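Local coordinates for lipase-esterase related protein (Clostridium acetobutylicum, PDB 3E0X) that probably acts as a hydrolase of the alpha/beta hydrolase fold, possibly on esters or lipids, although its natural substrate is not established, at residues A[23-27]-A[167-172]; A[61-65]-A[177-181]; A[90-96]-A[113-118]; A[117-123]-A[202-207]; A[193-199]-A[220-226]. Residue numbers count along the deposited sequence, not the author numbering.

Contact 3 lies closest to the centre of the chain and is wholly buried: parallel backbone bonds between strands 86-91 and 109-115 and a glycine-lined strand-to-helix turn. Contact 5 is the same kind of strand pairing at the edge of the sheet, where it gains carboxylate-to-backbone bonds and water; Ser114 and Ser116 bond to Ile194 between the two. Contacts 1 and 2 both use the helix 165-177 region and are largely buried: contact 1 rests on a carboxylate bond beside the ortho-xylene pocket, contact 2 on apolar side chains and one water. Contact 4 shares Gly117 and Gly118 with contact 3 and runs from buried, water-bridged backbone to a salt bridge at the surface.

Contact 1: residues A[23-27]-A[167-172]; sequences HGSGC and IMINDL. With OXE (ortho-xylene), chain C.
A helix carboxylate accepts a hydrogen bond from a loop amide: Asp171 OD2 takes Gly26 N at 2.8 Å, nearly linear at 168°, and also bonds His52, while its OD1 is held by Asn170 ND2 (3.0 Å) and Tyr66. Residues 24-27 form a type II turn, Ser25 at phi/psi -62/128 and Gly26 at 70/11, closed by a weak bond from Cys27 N to Gly24 O (3.4 Å). Residues 167-172 are helical. The nearest CA pairs are Gly26-Met168 (3.9 Å) and Ser25-Asp171 (5.0 Å). The turn lies in the loop after strand 18-22, which in alpha/beta hydrolases commonly supplies part of the oxyanion hole; consistent with that, Ser25 N bonds Ser92 OG. Ser25 O lines the ligand pocket, 3.1 Å from ortho-xylene C2'. Met168, a selenomethionine with chi1 t, chi2 p and chi3 p, curls back until SE is 3.6 Å from Ser25 O; a CB on Gly26 would point at the helix and strike Met168 CE. Ser25 CB meets Asp171 CB at 3.6 Å.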
# COMPACT_ATOMS: atom_id res chain seq x y z
N HIS A 23 3.45 2.21 1.53
CA HIS A 23 3.76 0.80 1.75
C HIS A 23 2.75 0.14 2.70
O HIS A 23 1.79 0.77 3.15
CB HIS A 23 5.18 0.68 2.31
CG HIS A 23 5.29 1.20 3.70
ND1 HIS A 23 5.82 2.44 4.03
CD2 HIS A 23 4.91 0.63 4.87
CE1 HIS A 23 5.78 2.59 5.35
NE2 HIS A 23 5.20 1.52 5.87
N GLY A 24 3.02 -1.12 3.03
CA GLY A 24 2.06 -1.92 3.78
C GLY A 24 2.55 -2.38 5.14
O GLY A 24 3.47 -1.79 5.74
N SER A 25 1.90 -3.42 5.63
CA SER A 25 2.10 -3.91 6.98
C SER A 25 3.52 -4.39 7.19
O SER A 25 4.04 -5.18 6.38
CB SER A 25 1.18 -5.10 7.21
OG SER A 25 -0.14 -4.70 6.98
N GLY A 26 4.16 -3.88 8.24
CA GLY A 26 5.44 -4.44 8.66
C GLY A 26 6.58 -4.16 7.69
O GLY A 26 7.67 -4.76 7.80
N CYS A 27 6.36 -3.28 6.72
CA CYS A 27 7.46 -2.92 5.82
C CYS A 27 7.66 -1.42 5.78
O CYS A 27 7.32 -0.75 6.72
CB CYS A 27 7.35 -3.59 4.46
SG CYS A 27 5.84 -3.30 3.59
N ILE A 167 6.04 -4.34 15.06
CA ILE A 167 5.48 -3.50 14.01
C ILE A 167 4.51 -4.29 13.11
O ILE A 167 3.37 -3.85 12.86
CB ILE A 167 6.57 -2.80 13.18
CG1 ILE A 167 7.41 -1.90 14.10
CG2 ILE A 167 5.95 -1.99 12.00
CD1 ILE A 167 8.60 -1.32 13.42
N MSE A 168 4.95 -5.45 12.61
CA MSE A 168 4.04 -6.31 11.82
C MSE A 168 2.77 -6.67 12.63
O MSE A 168 1.64 -6.68 12.10
CB MSE A 168 4.78 -7.57 11.36
CG MSE A 168 3.92 -8.49 10.54
SE MSE A 168 3.44 -7.73 8.79
CE MSE A 168 5.10 -8.23 7.87
N ILE A 169 2.94 -6.99 13.91
CA ILE A 169 1.80 -7.32 14.74
C ILE A 169 0.80 -6.14 14.83
O ILE A 169 -0.40 -6.29 14.61
CB ILE A 169 2.27 -7.82 16.14
CG1 ILE A 169 2.96 -9.18 15.99
CG2 ILE A 169 1.10 -7.92 17.12
CD1 ILE A 169 3.72 -9.62 17.21
N ASN A 170 1.33 -4.94 15.10
CA ASN A 170 0.51 -3.73 15.14
C ASN A 170 -0.27 -3.55 13.85
O ASN A 170 -1.47 -3.27 13.86
CB ASN A 170 1.42 -2.54 15.32
CG ASN A 170 0.67 -1.20 15.34
OD1 ASN A 170 0.19 -0.77 16.37
ND2 ASN A 170 0.57 -0.56 14.17
N ASP A 171 0.44 -3.70 12.74
CA ASP A 171 -0.16 -3.42 11.44
C ASP A 171 -1.20 -4.47 11.05
O ASP A 171 -2.23 -4.11 10.47
CB ASP A 171 0.92 -3.31 10.38
CG ASP A 171 1.78 -2.05 10.53
OD1 ASP A 171 1.40 -1.14 11.30
OD2 ASP A 171 2.82 -1.97 9.83
N LEU A 172 -0.96 -5.75 11.36
CA LEU A 172 -1.96 -6.78 11.03
C LEU A 172 -3.22 -6.63 11.88
O LEU A 172 -4.33 -6.87 11.39
CB LEU A 172 -1.38 -8.19 11.18
CG LEU A 172 -0.36 -8.57 10.10
CD1 LEU A 172 0.38 -9.86 10.46
CD2 LEU A 172 -0.99 -8.66 8.71
C1 OXE C . 2.48 -7.89 4.13
C2 OXE C . 3.57 -6.99 3.69
C3 OXE C . 4.87 -7.48 3.56
C4 OXE C . 5.11 -8.83 3.84
C5 OXE C . 4.09 -9.69 4.27
C6 OXE C . 2.76 -9.23 4.40
C1' OXE C . 1.08 -7.34 4.23
C2' OXE C . 3.27 -5.55 3.40

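Contact 2: residues A[61-65]-A[177-181]; sequences STVYG and LIDLV
The N-capped start of helix 63-76 packs here against the loop between helix 165-177 and strand 191-196. Thr62 is the N-cap: at phi/psi -131/154 and chi1 p, its OG1 accepts from Gly65 N at 3.1 Å. Ile178 is the first residue past the other helix to abandon helical angles (-70/139), and its CA lies 6.3 Å from that of Val63, the nearest pair. Ile178, chi1 t and chi2 p, points its CB toward the helix, setting CD1 3.8 Å from Val63 CB and 3.4 Å from Tyr64 CE2, over one face of the ring. Tyr64 has chi1 m and chi2 -74°; Leu180 CD2 (chi1 m, chi2 t) stands 4.0 Å from Tyr64 CE1 and 3.7 Å from Tyr64 OH. A water links the segments, 2.6 Å from Tyr64 OH and accepting from Asp179 N at 2.9 Å. Beyond it, Asp179 OD1 takes Val181 N at 3.1 Å, an Asx turn. Val63 also packs on Met93 and Ile97 of helix 93-102. N-cap and Asx turn together join helix 63-76 to the loop before strand 191-196 in the alpha/beta hydrolase fold.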
# COMPACT_ATOMS: atom_id res chain seq x y z
N SER A 61 -2.06 2.63 15.63
CA SER A 61 -2.66 1.31 15.82
C SER A 61 -3.83 1.06 14.91
O SER A 61 -4.36 -0.06 14.86
CB SER A 61 -3.14 1.12 17.25
OG SER A 61 -2.04 1.12 18.15
N THR A 62 -4.25 2.09 14.17
CA THR A 62 -5.43 1.98 13.29
C THR A 62 -5.13 2.49 11.91
O THR A 62 -4.27 3.38 11.73
CB THR A 62 -6.66 2.73 13.86
OG1 THR A 62 -6.48 4.14 13.74
CG2 THR A 62 -6.89 2.37 15.32
N VAL A 63 -5.86 1.98 10.91
CA VAL A 63 -5.67 2.52 9.57
C VAL A 63 -6.06 4.01 9.54
O VAL A 63 -5.46 4.80 8.82
CB VAL A 63 -6.41 1.68 8.53
CG1 VAL A 63 -6.41 2.35 7.17
CG2 VAL A 63 -5.73 0.31 8.42
N TYR A 64 -7.06 4.40 10.33
CA TYR A 64 -7.42 5.81 10.45
C TYR A 64 -6.27 6.71 10.87
O TYR A 64 -6.13 7.82 10.37
CB TYR A 64 -8.59 5.98 11.42
CG TYR A 64 -9.82 5.28 10.90
CD1 TYR A 64 -10.55 5.83 9.83
CD2 TYR A 64 -10.26 4.07 11.45
CE1 TYR A 64 -11.67 5.21 9.33
CE2 TYR A 64 -11.41 3.43 10.95
CZ TYR A 64 -12.10 3.99 9.88
OH TYR A 64 -13.23 3.37 9.38
N GLY A 65 -5.43 6.25 11.78
CA GLY A 65 -4.24 7.01 12.17
C GLY A 65 -3.33 7.23 10.99
O GLY A 65 -2.87 8.37 10.76
N LEU A 177 -8.95 -4.75 11.98
CA LEU A 177 -9.94 -3.82 12.49
C LEU A 177 -10.60 -2.97 11.40
O LEU A 177 -11.77 -2.62 11.56
CB LEU A 177 -9.32 -2.88 13.51
CG LEU A 177 -8.88 -3.51 14.84
CD1 LEU A 177 -8.10 -2.48 15.68
CD2 LEU A 177 -10.05 -4.10 15.63
N ILE A 178 -9.89 -2.62 10.32
CA ILE A 178 -10.42 -1.63 9.35
C ILE A 178 -11.61 -2.15 8.53
O ILE A 178 -11.64 -3.31 8.10
CB ILE A 178 -9.31 -1.11 8.41
CG1 ILE A 178 -9.78 0.15 7.65
CG2 ILE A 178 -8.80 -2.21 7.45
CD1 ILE A 178 -10.17 1.38 8.54
N ASP A 179 -12.61 -1.28 8.32
CA ASP A 179 -13.69 -1.63 7.42
C ASP A 179 -14.20 -0.36 6.76
O ASP A 179 -15.07 0.33 7.31
CB ASP A 179 -14.80 -2.34 8.19
CG ASP A 179 -15.90 -2.86 7.28
OD1 ASP A 179 -15.91 -2.50 6.07
OD2 ASP A 179 -16.74 -3.65 7.80
N LEU A 180 -13.64 -0.06 5.59
CA LEU A 180 -14.06 1.12 4.82
C LEU A 180 -15.09 0.78 3.75
O LEU A 180 -15.41 1.63 2.92
CB LEU A 180 -12.87 1.79 4.13
CG LEU A 180 -11.78 2.31 5.07
CD1 LEU A 180 -10.46 2.53 4.32
CD2 LEU A 180 -12.24 3.56 5.78
N VAL A 181 -15.57 -0.45 3.73
CA VAL A 181 -16.35 -0.90 2.57
C VAL A 181 -17.58 -0.02 2.30
O VAL A 181 -17.85 0.33 1.14
CB VAL A 181 -16.71 -2.39 2.66
CG1 VAL A 181 -17.73 -2.77 1.57
CG2 VAL A 181 -15.47 -3.21 2.49
O HOH W 1 -13.51 0.85 10.13

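Contact 3: residues A[90-96]-A[113-118]; sequences GYSMGGA and VSLSGG. With OXE (ortho-xylene), chain C.
Three backbone hydrogen bonds set the parallel register: Gly90 N to Val113 O (2.9 Å, 175°), Leu115 N to Gly90 O (2.8 Å, 173°) and Ser92 N to Leu115 O (3.1 Å, 155°). Ser92 N also makes a weak bond to Ser116 O at 3.1 Å. Gly90 thus pairs with Ser114 (CA-CA 5.1 Å) and Tyr91 with Leu115 (4.7 Å). A CA-H...O contact reinforces the pairing, with Tyr91 CA 3.2 Å from Leu115 O. After Tyr91 the chain turns sharply through Ser92, at phi/psi 61/-131, into helix 93-102, the crossover of a beta-alpha-beta unit between parallel strands 86-91 and 109-115; Gly95 N bonds Ser92 O (2.8 Å). Strand, strained serine and helix, with Gly90 and Gly94 two residues to either side, fit the GxSxG nucleophile elbow of alpha/beta hydrolases, which would make Ser92 the probable nucleophile, as in relatives. Its OG, with chi1 152°, accepts from Ser25 N and lies beside the bound ortho-xylene. The glycines match the crowding: a CB on Gly90 would strike Gly94 O, and one on Gly95 would strike Ser114 OG and Gly117 CA. On the sheet face shared by Tyr91 and Leu115, both chi1 t, Tyr91 CD1 is 4.4 Å from Leu115 CG. The Tyr91 ring meets the His227 ring and its OH bonds His227 O, while CE2 lies 3.3 Å from ortho-xylene C2'.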
# COMPACT_ATOMS: atom_id res chain seq x y z
N GLY A 90 -1.02 2.50 -3.13
CA GLY A 90 -0.95 1.90 -1.81
C GLY A 90 -0.87 0.39 -1.89
O GLY A 90 -1.68 -0.23 -2.58
N TYR A 91 0.10 -0.18 -1.17
CA TYR A 91 0.28 -1.62 -1.17
C TYR A 91 -0.13 -2.24 0.16
O TYR A 91 0.23 -1.70 1.20
CB TYR A 91 1.79 -1.89 -1.36
CG TYR A 91 2.27 -3.29 -1.03
CD1 TYR A 91 1.71 -4.42 -1.64
CD2 TYR A 91 3.29 -3.48 -0.10
CE1 TYR A 91 2.17 -5.73 -1.36
CE2 TYR A 91 3.74 -4.78 0.23
CZ TYR A 91 3.19 -5.89 -0.41
OH TYR A 91 3.65 -7.16 -0.13
N SER A 92 -0.83 -3.38 0.13
CA SER A 92 -1.14 -4.08 1.37
C SER A 92 -1.99 -3.16 2.27
O SER A 92 -2.99 -2.60 1.79
CB SER A 92 0.18 -4.62 1.97
OG SER A 92 0.21 -4.78 3.39
N MSE A 93 -1.62 -3.01 3.53
CA MSE A 93 -2.30 -2.04 4.40
C MSE A 93 -2.40 -0.65 3.73
O MSE A 93 -3.41 0.08 3.92
CB MSE A 93 -1.57 -1.90 5.75
CG MSE A 93 -2.29 -0.97 6.73
SE MSE A 93 -1.34 -0.92 8.43
CE MSE A 93 0.30 -0.10 7.77
N GLY A 94 -1.37 -0.29 2.95
CA GLY A 94 -1.35 0.97 2.21
C GLY A 94 -2.51 1.10 1.24
O GLY A 94 -2.92 2.21 0.94
N GLY A 95 -3.03 -0.04 0.75
CA GLY A 95 -4.22 -0.03 -0.12
C GLY A 95 -5.40 0.55 0.64
O GLY A 95 -6.11 1.43 0.14
N ALA A 96 -5.64 0.04 1.85
CA ALA A 96 -6.72 0.58 2.68
C ALA A 96 -6.44 2.05 2.98
O ALA A 96 -7.35 2.87 2.96
CB ALA A 96 -6.87 -0.23 3.96
N VAL A 113 -4.54 3.91 -6.60
CA VAL A 113 -4.35 2.50 -6.92
C VAL A 113 -4.16 1.72 -5.62
O VAL A 113 -3.33 2.07 -4.77
CB VAL A 113 -3.09 2.31 -7.76
CG1 VAL A 113 -2.83 0.84 -8.03
CG2 VAL A 113 -3.21 3.08 -9.09
N SER A 114 -4.94 0.64 -5.49
CA SER A 114 -4.78 -0.29 -4.38
C SER A 114 -4.14 -1.55 -4.92
O SER A 114 -4.77 -2.29 -5.69
CB SER A 114 -6.14 -0.61 -3.72
OG SER A 114 -6.00 -1.64 -2.74
N LEU A 115 -2.89 -1.78 -4.51
CA LEU A 115 -2.09 -2.88 -5.01
C LEU A 115 -2.03 -3.95 -3.92
O LEU A 115 -1.51 -3.69 -2.83
CB LEU A 115 -0.69 -2.34 -5.30
CG LEU A 115 0.44 -3.27 -5.71
CD1 LEU A 115 0.02 -4.07 -6.92
CD2 LEU A 115 1.69 -2.43 -5.97
N SER A 116 -2.59 -5.13 -4.20
CA SER A 116 -2.61 -6.21 -3.21
C SER A 116 -3.12 -5.67 -1.86
O SER A 116 -2.47 -5.83 -0.81
CB SER A 116 -1.23 -6.85 -3.06
OG SER A 116 -0.65 -7.13 -4.33
N GLY A 117 -4.29 -5.03 -1.92
CA GLY A 117 -4.91 -4.40 -0.77
C GLY A 117 -6.35 -4.79 -0.55
O GLY A 117 -6.79 -5.93 -0.81
N GLY A 118 -7.10 -3.84 -0.03
CA GLY A 118 -8.48 -4.09 0.34
C GLY A 118 -9.00 -2.93 1.18
O GLY A 118 -8.23 -2.08 1.65
C1 OXE C . 2.48 -7.89 4.13
C2 OXE C . 3.57 -6.99 3.69
C3 OXE C . 4.87 -7.48 3.56
C4 OXE C . 5.11 -8.83 3.84
C5 OXE C . 4.09 -9.69 4.27
C6 OXE C . 2.76 -9.23 4.40
C1' OXE C . 1.08 -7.34 4.23
C2' OXE C . 3.27 -5.55 3.40

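Contact 4: residues A[117-123]-A[202-207]; sequences GGARFDK and TLVEYS
Tyr206, chi1 m and chi2 -26°, lies in the curve of loop 117-123 and supplies the largest share of the buried area. Its OH accepts from Lys123 N at 2.9 Å. Phe121, chi1 m and chi2 -84°, directs its ring edge at the Tyr206 face in an offset edge-to-face pair (centroids 5.6 Å apart, planes at 88°), and Phe121 CA makes an off-centre CH-pi contact 4.2 Å from the Tyr206 centroid. Arg120 O also sits over a face of Tyr206, 3.6 Å from CD1. Lys123 extends with chi1 m and the rest t, so NZ reaches Glu205 OE1 (chi1 p, chi2 t) at 2.7 Å in a salt bridge. Within the loop, Arg120 NE forms a salt bridge with Asp122 OD1 at 3.1 Å. Thr202, chi1 p, sets CG2 3.8 Å from Phe121 CE1. The nearest CA pairs are Gly118-Tyr206 (5.0 Å) and Gly117-Thr202 (5.6 Å). Waters bridge the backbones: one lies 2.7 Å from both Gly117 O and Ser207 OG, another 2.8 Å from both Ala119 N and Tyr206 O. The whole joins the loop after strand 109-115 to the residues leading into helix 204-213 and its first turn in the alpha/beta hydrolase fold.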
# COMPACT_ATOMS: atom_id res chain seq x y z
N GLY A 117 -4.29 -5.03 -1.92
CA GLY A 117 -4.91 -4.40 -0.77
C GLY A 117 -6.35 -4.79 -0.55
O GLY A 117 -6.79 -5.93 -0.81
N GLY A 118 -7.10 -3.84 -0.03
CA GLY A 118 -8.48 -4.09 0.34
C GLY A 118 -9.00 -2.93 1.18
O GLY A 118 -8.23 -2.08 1.65
N ALA A 119 -10.32 -2.92 1.36
CA ALA A 119 -10.98 -1.98 2.24
C ALA A 119 -11.40 -2.63 3.56
O ALA A 119 -11.86 -1.96 4.46
CB ALA A 119 -12.20 -1.39 1.55
N ARG A 120 -11.30 -3.94 3.62
CA ARG A 120 -11.69 -4.76 4.78
C ARG A 120 -11.00 -6.09 4.56
O ARG A 120 -10.88 -6.56 3.42
CB ARG A 120 -13.23 -4.91 4.82
CG ARG A 120 -13.82 -5.79 5.94
CD ARG A 120 -15.33 -5.99 5.73
NE ARG A 120 -15.64 -6.80 4.56
CZ ARG A 120 -16.74 -6.67 3.82
NH1 ARG A 120 -17.67 -5.78 4.12
NH2 ARG A 120 -16.91 -7.45 2.75
N PHE A 121 -10.52 -6.68 5.64
CA PHE A 121 -9.74 -7.91 5.56
C PHE A 121 -10.36 -8.95 6.47
O PHE A 121 -9.70 -9.50 7.36
CB PHE A 121 -8.27 -7.63 5.92
CG PHE A 121 -7.64 -6.56 5.07
CD1 PHE A 121 -7.10 -6.86 3.82
CD2 PHE A 121 -7.62 -5.24 5.51
CE1 PHE A 121 -6.53 -5.85 3.02
CE2 PHE A 121 -7.05 -4.22 4.71
CZ PHE A 121 -6.49 -4.53 3.47
N ASP A 122 -11.64 -9.25 6.24
CA ASP A 122 -12.43 -10.06 7.17
C ASP A 122 -12.17 -11.55 7.13
O ASP A 122 -12.67 -12.27 7.98
CB ASP A 122 -13.93 -9.76 6.96
CG ASP A 122 -14.36 -9.98 5.53
OD1 ASP A 122 -13.85 -9.27 4.66
OD2 ASP A 122 -15.19 -10.88 5.26
N LYS A 123 -11.40 -12.01 6.15
CA LYS A 123 -11.14 -13.43 6.01
C LYS A 123 -9.69 -13.83 6.32
O LYS A 123 -9.28 -14.96 6.04
CB LYS A 123 -11.59 -13.94 4.64
CG LYS A 123 -13.09 -13.86 4.43
CD LYS A 123 -13.53 -14.67 3.26
CE LYS A 123 -15.03 -14.44 3.02
NZ LYS A 123 -15.46 -15.08 1.74
N THR A 202 -4.16 -10.85 0.99
CA THR A 202 -5.12 -9.86 0.47
C THR A 202 -5.84 -10.52 -0.73
O THR A 202 -5.44 -10.38 -1.88
CB THR A 202 -4.43 -8.55 0.13
OG1 THR A 202 -3.40 -8.78 -0.83
CG2 THR A 202 -3.79 -7.96 1.41
N LEU A 203 -6.87 -11.30 -0.40
CA LEU A 203 -7.62 -12.10 -1.35
C LEU A 203 -8.14 -11.30 -2.52
O LEU A 203 -8.47 -10.13 -2.39
CB LEU A 203 -8.83 -12.76 -0.67
CG LEU A 203 -8.60 -13.65 0.53
CD1 LEU A 203 -9.96 -14.02 1.14
CD2 LEU A 203 -7.81 -14.89 0.10
N VAL A 204 -8.24 -11.95 -3.67
CA VAL A 204 -8.74 -11.27 -4.85
C VAL A 204 -10.17 -10.73 -4.56
O VAL A 204 -10.56 -9.65 -5.06
CB VAL A 204 -8.64 -12.16 -6.11
CG1 VAL A 204 -9.38 -13.46 -5.93
CG2 VAL A 204 -9.11 -11.40 -7.33
N GLU A 205 -10.94 -11.44 -3.76
CA GLU A 205 -12.30 -10.96 -3.47
C GLU A 205 -12.34 -9.57 -2.83
O GLU A 205 -13.29 -8.81 -3.04
CB GLU A 205 -13.11 -11.96 -2.66
CG GLU A 205 -12.61 -12.20 -1.26
CD GLU A 205 -13.24 -13.45 -0.67
OE1 GLU A 205 -14.19 -13.30 0.13
OE2 GLU A 205 -12.81 -14.58 -1.05
N TYR A 206 -11.29 -9.21 -2.09
CA TYR A 206 -11.24 -7.87 -1.50
C TYR A 206 -11.13 -6.81 -2.59
O TYR A 206 -11.70 -5.73 -2.48
CB TYR A 206 -10.06 -7.74 -0.55
CG TYR A 206 -10.02 -8.70 0.61
CD1 TYR A 206 -11.18 -9.30 1.15
CD2 TYR A 206 -8.80 -8.98 1.21
CE1 TYR A 206 -11.10 -10.17 2.23
CE2 TYR A 206 -8.71 -9.83 2.29
CZ TYR A 206 -9.86 -10.43 2.80
OH TYR A 206 -9.78 -11.27 3.89
N SER A 207 -10.36 -7.10 -3.64
CA SER A 207 -10.20 -6.19 -4.77
C SER A 207 -11.47 -6.13 -5.62
O SER A 207 -11.81 -5.07 -6.18
CB SER A 207 -8.98 -6.58 -5.58
OG SER A 207 -7.78 -6.13 -4.94
O HOH W 2 -6.14 -4.18 -4.06
O HOH W 3 -7.01 -7.68 -2.91
O HOH W 4 -12.24 -4.53 0.01

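Contact 5: residues A[193-199]-A[220-226]; sequences AIVAKDE and KIFETGK
Four backbone bonds alternate between the parallel strands: Lys220 N to Ala193 O (2.9 Å), Val195 N to Lys220 O (3.1 Å), Phe222 N to Val195 O (2.9 Å) and Lys197 N to Phe222 O (2.8 Å). The axes of segments 193-196 and 220-222 approach to 4.7 Å at 15°; Ile194 pairs with Lys220, Val195 with Ile221 and Ala196 with Phe222. At the end of strand 191-196, a type I turn from Ala196 to Glu199 is closed by Glu199 N to Ala196 O (3.1 Å). Asp198, chi1 p, turns its carboxylate to the opposite loop: OD1 takes Lys226 N at 2.9 Å and OD2 takes Gly225 N weakly at 3.4 Å. A water accepts from Ala196 N (3.0 Å) and donates to Glu199 OE1 (2.6 Å) and Lys226 O (2.9 Å). Glu199 OE1 also bonds His227 ND1, consistent with the acid-histidine pair of a catalytic triad, and OE2 takes Leu201 N and Thr202 N. Strand 217-222 is outermost in the sheet, and strand 109-115 flanks 191-196 on its other side; helix 204-213, the beta-alpha-beta crossover between the two strands, covers the Val195 and Ile221 face, and helices 229-232 and 234-242 the Ile194 and Phe222 face.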
# COMPACT_ATOMS: atom_id res chain seq x y z
N ALA A 193 -7.77 -1.35 -8.69
CA ALA A 193 -7.24 -2.38 -7.81
C ALA A 193 -6.41 -3.33 -8.67
O ALA A 193 -6.83 -3.68 -9.79
CB ALA A 193 -8.37 -3.12 -7.13
N ILE A 194 -5.24 -3.77 -8.16
CA ILE A 194 -4.34 -4.69 -8.88
C ILE A 194 -3.98 -5.77 -7.87
O ILE A 194 -3.57 -5.44 -6.76
CB ILE A 194 -3.04 -3.98 -9.33
CG1 ILE A 194 -3.36 -2.86 -10.32
CG2 ILE A 194 -2.09 -5.00 -9.99
CD1 ILE A 194 -2.15 -1.95 -10.56
N VAL A 195 -4.10 -7.04 -8.24
CA VAL A 195 -3.90 -8.13 -7.27
C VAL A 195 -3.62 -9.42 -8.03
O VAL A 195 -3.99 -9.54 -9.19
CB VAL A 195 -5.17 -8.32 -6.39
CG1 VAL A 195 -6.35 -8.84 -7.19
CG2 VAL A 195 -4.91 -9.20 -5.17
N ALA A 196 -2.97 -10.38 -7.35
CA ALA A 196 -2.76 -11.72 -7.91
C ALA A 196 -3.87 -12.66 -7.43
O ALA A 196 -4.23 -12.67 -6.23
CB ALA A 196 -1.41 -12.24 -7.47
N LYS A 197 -4.39 -13.46 -8.36
CA LYS A 197 -5.47 -14.39 -8.08
C LYS A 197 -5.11 -15.39 -6.99
O LYS A 197 -5.98 -15.81 -6.21
CB LYS A 197 -5.87 -15.11 -9.37
CG LYS A 197 -7.02 -16.12 -9.23
CD LYS A 197 -7.26 -16.76 -10.58
CE LYS A 197 -8.24 -17.94 -10.46
NZ LYS A 197 -8.26 -18.74 -11.72
N ASP A 198 -3.83 -15.77 -6.93
CA ASP A 198 -3.39 -16.77 -5.97
C ASP A 198 -3.10 -16.21 -4.57
O ASP A 198 -2.60 -16.94 -3.71
CB ASP A 198 -2.20 -17.56 -6.54
CG ASP A 198 -1.01 -16.70 -6.91
OD1 ASP A 198 -1.09 -15.47 -6.83
OD2 ASP A 198 0.07 -17.26 -7.27
N GLU A 199 -3.45 -14.95 -4.30
CA GLU A 199 -3.33 -14.43 -2.92
C GLU A 199 -3.98 -15.30 -1.87
O GLU A 199 -5.14 -15.72 -2.04
CB GLU A 199 -3.98 -13.06 -2.81
CG GLU A 199 -3.08 -11.95 -3.28
CD GLU A 199 -2.21 -11.39 -2.17
OE1 GLU A 199 -1.52 -10.39 -2.45
OE2 GLU A 199 -2.19 -11.95 -1.04
N LYS A 220 -7.42 -5.17 -12.18
CA LYS A 220 -6.53 -6.08 -12.91
C LYS A 220 -6.17 -7.25 -12.01
O LYS A 220 -5.65 -7.05 -10.90
CB LYS A 220 -5.26 -5.39 -13.38
CG LYS A 220 -4.18 -6.37 -13.85
CD LYS A 220 -4.58 -7.08 -15.15
CE LYS A 220 -3.47 -8.02 -15.57
NZ LYS A 220 -3.73 -8.65 -16.90
N ILE A 221 -6.45 -8.48 -12.49
CA ILE A 221 -6.10 -9.68 -11.74
C ILE A 221 -4.99 -10.41 -12.50
O ILE A 221 -5.21 -10.88 -13.61
CB ILE A 221 -7.31 -10.62 -11.53
CG1 ILE A 221 -8.46 -9.90 -10.83
CG2 ILE A 221 -6.89 -11.85 -10.75
CD1 ILE A 221 -9.79 -10.67 -10.88
N PHE A 222 -3.80 -10.46 -11.92
CA PHE A 222 -2.73 -11.30 -12.46
C PHE A 222 -2.95 -12.75 -12.02
O PHE A 222 -3.45 -12.99 -10.92
CB PHE A 222 -1.37 -10.83 -11.94
CG PHE A 222 -0.89 -9.56 -12.59
CD1 PHE A 222 -0.08 -9.60 -13.72
CD2 PHE A 222 -1.24 -8.32 -12.05
CE1 PHE A 222 0.37 -8.41 -14.32
CE2 PHE A 222 -0.80 -7.13 -12.65
CZ PHE A 222 0.00 -7.19 -13.77
N GLU A 223 -2.59 -13.72 -12.87
CA GLU A 223 -2.82 -15.12 -12.52
C GLU A 223 -2.00 -15.50 -11.29
O GLU A 223 -2.51 -16.16 -10.39
CB GLU A 223 -2.50 -16.04 -13.69
CG GLU A 223 -3.05 -17.46 -13.57
CD GLU A 223 -2.97 -18.23 -14.87
OE1 GLU A 223 -2.58 -17.63 -15.90
OE2 GLU A 223 -3.30 -19.45 -14.87
N THR A 224 -0.74 -15.07 -11.25
CA THR A 224 0.17 -15.49 -10.18
C THR A 224 0.99 -14.33 -9.62
O THR A 224 0.94 -13.20 -10.14
CB THR A 224 1.15 -16.57 -10.71
OG1 THR A 224 1.97 -16.00 -11.73
CG2 THR A 224 0.39 -17.79 -11.25
N GLY A 225 1.74 -14.61 -8.55
CA GLY A 225 2.62 -13.62 -7.93
C GLY A 225 2.40 -13.51 -6.42
O GLY A 225 3.28 -13.03 -5.70
N LYS A 226 1.23 -13.94 -5.94
CA LYS A 226 0.90 -13.85 -4.52
C LYS A 226 1.20 -12.44 -3.97
O LYS A 226 1.07 -11.46 -4.72
CB LYS A 226 1.58 -14.99 -3.74
CG LYS A 226 0.95 -16.34 -4.06
CD LYS A 226 1.67 -17.52 -3.40
CE LYS A 226 1.06 -18.86 -3.86
NZ LYS A 226 2.02 -20.02 -3.68
O HOH W 5 -1.28 -9.70 -4.99
O HOH W 6 2.79 -17.10 -7.35